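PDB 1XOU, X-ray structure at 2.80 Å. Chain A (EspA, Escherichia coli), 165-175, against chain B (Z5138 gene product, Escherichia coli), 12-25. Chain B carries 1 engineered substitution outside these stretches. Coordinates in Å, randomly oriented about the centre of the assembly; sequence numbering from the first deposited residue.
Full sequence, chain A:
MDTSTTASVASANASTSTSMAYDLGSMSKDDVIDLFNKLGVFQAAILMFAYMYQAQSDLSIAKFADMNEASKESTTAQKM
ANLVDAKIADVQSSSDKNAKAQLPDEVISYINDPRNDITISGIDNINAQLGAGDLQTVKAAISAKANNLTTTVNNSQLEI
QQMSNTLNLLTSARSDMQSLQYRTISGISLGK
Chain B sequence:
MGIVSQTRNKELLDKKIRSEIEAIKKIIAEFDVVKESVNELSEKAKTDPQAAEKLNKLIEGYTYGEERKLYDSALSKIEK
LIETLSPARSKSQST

Chain A (165-175) NTLNLLTSARS
Chain B 12-25: LLDKKIRSEIEAIK

A single carboxylate oxygen, Glu B20 OE1, accepts hydrogen bonds from Arg A174 NE (2.8 Å) and NH1 (2.7 Å) in this otherwise apolar contact. It lies at the edge of the guanidinium near its plane, and both bonds are bent (132° and 136°), because the two N-H groups share one oxygen, and form part of a salt bridge. Thr A171 OG1 lies 3.1 Å from Glu B20 OE1 and 2.8 Å from Leu A167 O; its proton could serve either acceptor. Arg A174 (chi1 t, chi2 -111°, chi3 m) and Glu B20 (chi1 -127°, chi2 p, chi3 -176°) bring these groups together.

Both stretches are α-helical throughout and run nearly parallel, at 20° with axes 9.6 Å apart at closest approach. CA atoms pair Leu A167 with Ile B17 (5.5 Å), Thr A171 with Glu B20 (6.3 Å) and Arg A174 with Ile B24 (5.9 Å).

Leu A170 (t, p) points toward chain B as a knob among Ile B17, Glu B20, Ile B21 and Ile B24; its CD2 lies 3.4 Å from Ile B21 CD1, and its CD1 3.8 Å from Ile B24 CD1. One turn earlier, Leu A167 (t, p) places CD1 3.5 Å from Lys B16 CB. Ile B17 and Ile B24 are both m, t, and Ile B24 CG1 packs 3.6 Å from Arg A174 CG, along the arginine's aliphatic portion.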

# COMPACT_ATOMS: atom_id res chain seq x y z
N ASN A 165 7.11 -14.51 0.02
CA ASN A 165 6.16 -14.03 1.01
C ASN A 165 6.08 -12.51 0.96
O ASN A 165 4.98 -11.94 0.99
CB ASN A 165 6.57 -14.50 2.41
CG ASN A 165 6.47 -16.00 2.56
OD1 ASN A 165 7.09 -16.59 3.45
ND2 ASN A 165 5.68 -16.64 1.70
N THR A 166 7.23 -11.86 0.89
CA THR A 166 7.29 -10.42 0.79
C THR A 166 6.33 -9.97 -0.30
O THR A 166 5.45 -9.15 -0.05
CB THR A 166 8.70 -9.95 0.41
OG1 THR A 166 9.62 -10.34 1.44
CG2 THR A 166 8.73 -8.44 0.25
N LEU A 167 6.48 -10.52 -1.50
CA LEU A 167 5.62 -10.17 -2.62
C LEU A 167 4.14 -10.36 -2.29
O LEU A 167 3.29 -9.53 -2.65
CB LEU A 167 5.97 -11.02 -3.84
CG LEU A 167 5.15 -10.79 -5.12
CD1 LEU A 167 5.52 -9.45 -5.74
CD2 LEU A 167 5.42 -11.92 -6.11
N ASN A 168 3.81 -11.46 -1.61
CA ASN A 168 2.43 -11.74 -1.25
C ASN A 168 1.87 -10.70 -0.30
O ASN A 168 0.79 -10.16 -0.51
CB ASN A 168 2.30 -13.13 -0.64
CG ASN A 168 2.48 -14.23 -1.66
OD1 ASN A 168 1.75 -14.28 -2.65
ND2 ASN A 168 3.45 -15.11 -1.43
N LEU A 169 2.63 -10.43 0.76
CA LEU A 169 2.22 -9.45 1.76
C LEU A 169 2.15 -8.08 1.10
O LEU A 169 1.24 -7.29 1.38
CB LEU A 169 3.23 -9.46 2.90
CG LEU A 169 2.70 -9.17 4.29
CD1 LEU A 169 1.36 -9.84 4.52
CD2 LEU A 169 3.74 -9.64 5.31
N LEU A 170 3.10 -7.82 0.22
CA LEU A 170 3.19 -6.56 -0.50
C LEU A 170 2.04 -6.34 -1.48
O LEU A 170 1.57 -5.23 -1.66
CB LEU A 170 4.51 -6.50 -1.25
CG LEU A 170 4.92 -5.15 -1.82
CD1 LEU A 170 4.95 -4.10 -0.70
CD2 LEU A 170 6.29 -5.31 -2.48
N THR A 171 1.61 -7.41 -2.13
CA THR A 171 0.51 -7.29 -3.07
C THR A 171 -0.83 -7.17 -2.34
O THR A 171 -1.78 -6.56 -2.84
CB THR A 171 0.49 -8.51 -4.01
OG1 THR A 171 1.70 -8.51 -4.77
CG2 THR A 171 -0.71 -8.46 -4.94
N SER A 172 -0.89 -7.76 -1.15
CA SER A 172 -2.09 -7.71 -0.32
C SER A 172 -2.29 -6.25 0.09
O SER A 172 -3.40 -5.72 0.01
CB SER A 172 -1.89 -8.59 0.91
OG SER A 172 -3.11 -8.76 1.61
N ALA A 173 -1.20 -5.61 0.51
CA ALA A 173 -1.20 -4.21 0.91
C ALA A 173 -1.67 -3.37 -0.26
O ALA A 173 -2.47 -2.45 -0.09
CB ALA A 173 0.20 -3.79 1.32
N ARG A 174 -1.17 -3.69 -1.45
CA ARG A 174 -1.54 -2.95 -2.65
C ARG A 174 -3.02 -3.05 -2.92
O ARG A 174 -3.66 -2.06 -3.25
CB ARG A 174 -0.75 -3.46 -3.86
CG ARG A 174 -0.62 -2.43 -4.99
CD ARG A 174 -1.41 -2.83 -6.21
NE ARG A 174 -0.98 -4.14 -6.69
CZ ARG A 174 -1.80 -5.12 -7.04
NH1 ARG A 174 -1.32 -6.27 -7.47
NH2 ARG A 174 -3.12 -4.94 -6.96
N SER A 175 -3.58 -4.25 -2.78
CA SER A 175 -5.01 -4.48 -3.00
C SER A 175 -5.85 -3.65 -2.03
O SER A 175 -6.87 -3.08 -2.43
CB SER A 175 -5.34 -5.95 -2.79
OG SER A 175 -4.58 -6.75 -3.67
N LEU B 12 12.90 -12.69 -11.02
CA LEU B 12 11.46 -12.58 -11.22
C LEU B 12 10.85 -11.89 -10.01
O LEU B 12 10.20 -10.85 -10.13
CB LEU B 12 10.88 -13.99 -11.36
CG LEU B 12 10.39 -14.50 -12.72
CD1 LEU B 12 8.93 -14.10 -12.90
CD2 LEU B 12 11.29 -13.98 -13.84
N LEU B 13 11.05 -12.50 -8.84
CA LEU B 13 10.55 -11.99 -7.57
C LEU B 13 10.94 -10.53 -7.40
O LEU B 13 10.10 -9.67 -7.18
CB LEU B 13 11.11 -12.83 -6.41
CG LEU B 13 10.25 -13.96 -5.82
CD1 LEU B 13 9.04 -14.25 -6.69
CD2 LEU B 13 11.10 -15.21 -5.67
N ASP B 14 12.24 -10.26 -7.49
CA ASP B 14 12.72 -8.90 -7.34
C ASP B 14 11.96 -7.93 -8.25
O ASP B 14 11.49 -6.90 -7.80
CB ASP B 14 14.21 -8.85 -7.63
CG ASP B 14 14.76 -7.46 -7.61
OD1 ASP B 14 14.76 -6.82 -8.69
OD2 ASP B 14 15.19 -7.00 -6.53
N LYS B 15 11.83 -8.28 -9.53
CA LYS B 15 11.11 -7.42 -10.46
C LYS B 15 9.66 -7.27 -10.04
O LYS B 15 9.10 -6.17 -10.10
CB LYS B 15 11.16 -7.99 -11.89
CG LYS B 15 12.51 -7.91 -12.60
CD LYS B 15 12.39 -8.48 -14.01
CE LYS B 15 13.75 -8.78 -14.65
NZ LYS B 15 13.62 -9.62 -15.88
N LYS B 16 9.04 -8.37 -9.64
CA LYS B 16 7.65 -8.39 -9.20
C LYS B 16 7.46 -7.44 -8.01
O LYS B 16 6.50 -6.66 -7.95
CB LYS B 16 7.25 -9.79 -8.77
CG LYS B 16 6.11 -10.40 -9.53
CD LYS B 16 6.56 -10.93 -10.87
CE LYS B 16 5.63 -12.06 -11.32
NZ LYS B 16 5.59 -13.16 -10.30
N ILE B 17 8.39 -7.54 -7.06
CA ILE B 17 8.38 -6.73 -5.86
C ILE B 17 8.58 -5.25 -6.19
O ILE B 17 7.88 -4.39 -5.66
CB ILE B 17 9.49 -7.20 -4.90
CG1 ILE B 17 9.12 -8.59 -4.37
CG2 ILE B 17 9.69 -6.20 -3.77
CD1 ILE B 17 10.16 -9.18 -3.42
N ARG B 18 9.52 -4.96 -7.08
CA ARG B 18 9.78 -3.58 -7.50
C ARG B 18 8.55 -2.96 -8.15
O ARG B 18 8.31 -1.77 -8.03
CB ARG B 18 10.92 -3.53 -8.49
CG ARG B 18 12.17 -2.92 -7.96
CD ARG B 18 12.75 -3.77 -6.88
NE ARG B 18 14.10 -3.34 -6.53
CZ ARG B 18 15.09 -3.19 -7.40
NH1 ARG B 18 16.29 -2.80 -6.98
NH2 ARG B 18 14.88 -3.42 -8.69
N SER B 19 7.78 -3.78 -8.85
CA SER B 19 6.57 -3.31 -9.51
C SER B 19 5.53 -2.96 -8.46
O SER B 19 4.85 -1.93 -8.55
CB SER B 19 5.99 -4.39 -10.44
OG SER B 19 6.88 -4.68 -11.49
N GLU B 20 5.40 -3.83 -7.47
CA GLU B 20 4.46 -3.62 -6.39
C GLU B 20 4.80 -2.34 -5.64
O GLU B 20 3.90 -1.66 -5.14
CB GLU B 20 4.47 -4.82 -5.45
CG GLU B 20 3.09 -5.39 -5.21
CD GLU B 20 2.33 -5.62 -6.51
OE1 GLU B 20 1.14 -6.01 -6.46
OE2 GLU B 20 2.93 -5.42 -7.59
N ILE B 21 6.09 -2.01 -5.58
CA ILE B 21 6.51 -0.78 -4.90
C ILE B 21 6.08 0.43 -5.73
O ILE B 21 5.46 1.37 -5.22
CB ILE B 21 8.03 -0.69 -4.71
CG1 ILE B 21 8.61 -2.03 -4.23
CG2 ILE B 21 8.35 0.42 -3.73
CD1 ILE B 21 8.09 -2.49 -2.92
N GLU B 22 6.39 0.41 -7.02
CA GLU B 22 6.02 1.53 -7.88
C GLU B 22 4.51 1.68 -7.95
O GLU B 22 4.00 2.81 -7.95
CB GLU B 22 6.59 1.33 -9.28
CG GLU B 22 8.11 1.18 -9.33
CD GLU B 22 8.85 2.35 -8.70
OE1 GLU B 22 8.55 3.51 -9.07
OE2 GLU B 22 9.73 2.11 -7.85
N ALA B 23 3.79 0.56 -8.01
CA ALA B 23 2.33 0.58 -8.08
C ALA B 23 1.77 1.31 -6.86
O ALA B 23 0.91 2.18 -6.99
CB ALA B 23 1.79 -0.84 -8.10
N ILE B 24 2.30 0.95 -5.69
CA ILE B 24 1.87 1.55 -4.44
C ILE B 24 2.23 3.03 -4.42
O ILE B 24 1.38 3.87 -4.09
CB ILE B 24 2.53 0.81 -3.25
CG1 ILE B 24 1.97 -0.62 -3.21
CG2 ILE B 24 2.26 1.56 -1.93
CD1 ILE B 24 2.67 -1.54 -2.24
N LYS B 25 3.46 3.35 -4.80
CA LYS B 25 3.89 4.74 -4.84
C LYS B 25 2.95 5.53 -5.76
O LYS B 25 2.62 6.70 -5.49
CB LYS B 25 5.33 4.84 -5.33
CG LYS B 25 6.33 4.19 -4.37
CD LYS B 25 7.79 4.28 -4.86
CE LYS B 25 8.39 5.64 -4.55
NZ LYS B 25 9.89 5.67 -4.70